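Local coordinates for sensor protein (Vibrio cholerae, PDB 3BY9) that is the sensor domain of a membrane histidine kinase that binds succinate and, in the full-length protein, probably autophosphorylates on a histidine using ATP, at residues Glu64-Asn67 against Glu68-Ala72. Residues are numbered along the deposited sequence; the frame is centred on the assembly and turned at random.
Sequences EQVN and EVIQA
Ala72 N reaches back to Asn67 O (3.2 Å, in the carbonyl plane), and with the weak bond from Gln71 N to Glu68 O it closes a Schellman motif that ends helix 53-70. The evidence for the motif is this six-to-one bond together with the positive phi of Gln71 (53°), which marks it as the C-prime residue. The preceding turns are alpha-helical: Glu68 N bonds to Glu64 O, Val69 N to Gln65 O and Ile70 N to Val66 O, each four residues back, the last at 3.0 Å with an N-H...O angle of 165°.

Among the side chains, Asn67 turns CG anti to its own backbone nitrogen, which brings its amide alongside Ala72. There the amide group borders both the methyl and the carbonyl of Ala72, although its oxygen and nitrogen are probably exchanged in the model. Ile70 places CG1 between its backbone nitrogen and carbonyl carbon (chi1 69°). CG1 thereby lies beside two carbonyl oxygens of the preceding turn, 3.5 Å from Val66 O and 3.6 Å from Asn67 O. Its CD1 lies 4.4 Å from Val66 CG1, a loose apolar contact one turn apart. On the outer surface, Val69 sets CG2 3.4 Å from Gln65 O.

Around the helix end, Ile70 and Ala72 touch Val148 of strand 141-150, next in sequence to Lys149, which binds succinate in the liganded protein, though none is bound here; Tyr30 OH is hydrogen-bonded to Gln71 O. Further back, the carboxylate of Glu64 is held by Trp90 and Asn91. A water bridges the carbonyls of Ala72 and Asn67, donating to Ala72 O at 2.8 Å and only weakly to Asn67 O.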
loop_
_atom_site.group_PDB
_atom_site.type_symbol
_atom_site.label_atom_id
_atom_site.label_comp_id
_atom_site.label_asym_id
_atom_site.label_seq_id
_atom_site.Cartn_x
_atom_site.Cartn_y
_atom_site.Cartn_z
ATOM N N GLU A 64 -21.356 2.017 -1.290
ATOM C CA GLU A 64 -21.346 0.579 -1.101
ATOM C C GLU A 64 -21.483 -0.122 -2.472
ATOM O O GLU A 64 -20.835 -1.141 -2.709
ATOM C CB GLU A 64 -22.494 0.212 -0.141
ATOM C CG GLU A 64 -22.551 -1.267 0.210
ATOM C CD GLU A 64 -23.709 -1.599 1.163
ATOM O OE1 GLU A 64 -24.590 -0.740 1.457
ATOM O OE2 GLU A 64 -23.713 -2.765 1.633
ATOM N N GLN A 65 -22.333 0.432 -3.348
ATOM C CA GLN A 65 -22.557 -0.105 -4.697
ATOM C C GLN A 65 -21.293 0.041 -5.519
ATOM O O GLN A 65 -20.877 -0.875 -6.199
ATOM C CB GLN A 65 -23.747 0.649 -5.358
ATOM C CG GLN A 65 -25.045 0.198 -4.765
ATOM C CD GLN A 65 -26.205 1.147 -5.027
ATOM O OE1 GLN A 65 -27.364 0.818 -4.719
ATOM N NE2 GLN A 65 -25.918 2.318 -5.564
ATOM N N VAL A 66 -20.682 1.222 -5.470
ATOM C CA VAL A 66 -19.449 1.412 -6.222
ATOM C C VAL A 66 -18.383 0.426 -5.762
ATOM O O VAL A 66 -17.712 -0.216 -6.572
ATOM C CB VAL A 66 -18.884 2.842 -5.999
ATOM C CG1 VAL A 66 -17.453 2.952 -6.578
ATOM C CG2 VAL A 66 -19.836 3.873 -6.665
ATOM N N ASN A 67 -18.240 0.315 -4.455
ATOM C CA ASN A 67 -17.206 -0.535 -3.876
ATOM C C ASN A 67 -17.366 -2.003 -4.339
ATOM O O ASN A 67 -16.382 -2.729 -4.578
ATOM C CB ASN A 67 -17.262 -0.420 -2.352
ATOM C CG ASN A 67 -16.105 -1.136 -1.662
ATOM O OD1 ASN A 67 -16.260 -2.219 -1.027
ATOM N ND2 ASN A 67 -14.948 -0.540 -1.753
ATOM N N GLU A 68 -18.617 -2.428 -4.429
ATOM C CA GLU A 68 -18.913 -3.807 -4.898
ATOM C C GLU A 68 -18.596 -3.959 -6.404
ATOM O O GLU A 68 -18.075 -5.004 -6.828
ATOM C CB GLU A 68 -20.386 -4.106 -4.648
ATOM C CG GLU A 68 -20.897 -5.393 -5.293
ATOM C CD GLU A 68 -20.240 -6.620 -4.756
ATOM O OE1 GLU A 68 -19.791 -6.611 -3.587
ATOM O OE2 GLU A 68 -20.189 -7.623 -5.501
ATOM N N VAL A 69 -18.904 -2.940 -7.213
ATOM C CA VAL A 69 -18.591 -3.007 -8.660
ATOM C C VAL A 69 -17.081 -3.158 -8.896
ATOM O O VAL A 69 -16.607 -3.992 -9.709
ATOM C CB VAL A 69 -19.064 -1.740 -9.422
ATOM C CG1 VAL A 69 -18.444 -1.734 -10.863
ATOM C CG2 VAL A 69 -20.557 -1.693 -9.502
ATOM N N ILE A 70 -16.294 -2.358 -8.187
ATOM C CA ILE A 70 -14.842 -2.404 -8.388
ATOM C C ILE A 70 -14.100 -3.424 -7.578
ATOM O O ILE A 70 -12.883 -3.631 -7.770
ATOM C CB ILE A 70 -14.206 -1.012 -8.129
ATOM C CG1 ILE A 70 -14.288 -0.678 -6.636
ATOM C CG2 ILE A 70 -14.969 0.075 -8.954
ATOM C CD1 ILE A 70 -13.639 0.719 -6.348
ATOM N N GLN A 71 -14.834 -4.097 -6.716
ATOM C CA GLN A 71 -14.283 -5.107 -5.817
ATOM C C GLN A 71 -13.102 -4.587 -4.997
ATOM O O GLN A 71 -12.051 -5.203 -4.938
ATOM C CB GLN A 71 -13.881 -6.390 -6.592
ATOM C CG GLN A 71 -15.099 -7.153 -7.132
ATOM C CD GLN A 71 -15.908 -7.848 -6.041
ATOM O OE1 GLN A 71 -16.982 -7.385 -5.623
ATOM N NE2 GLN A 71 -15.389 -8.980 -5.566
ATOM N N ALA A 72 -13.293 -3.409 -4.393
ATOM C CA ALA A 72 -12.299 -2.844 -3.495
ATOM C C ALA A 72 -12.599 -3.216 -2.033
ATOM O O ALA A 72 -13.629 -3.819 -1.714
ATOM C CB ALA A 72 -12.264 -1.315 -3.612
HETATM O O HOH W 1 -15.654 -5.494 -2.675
#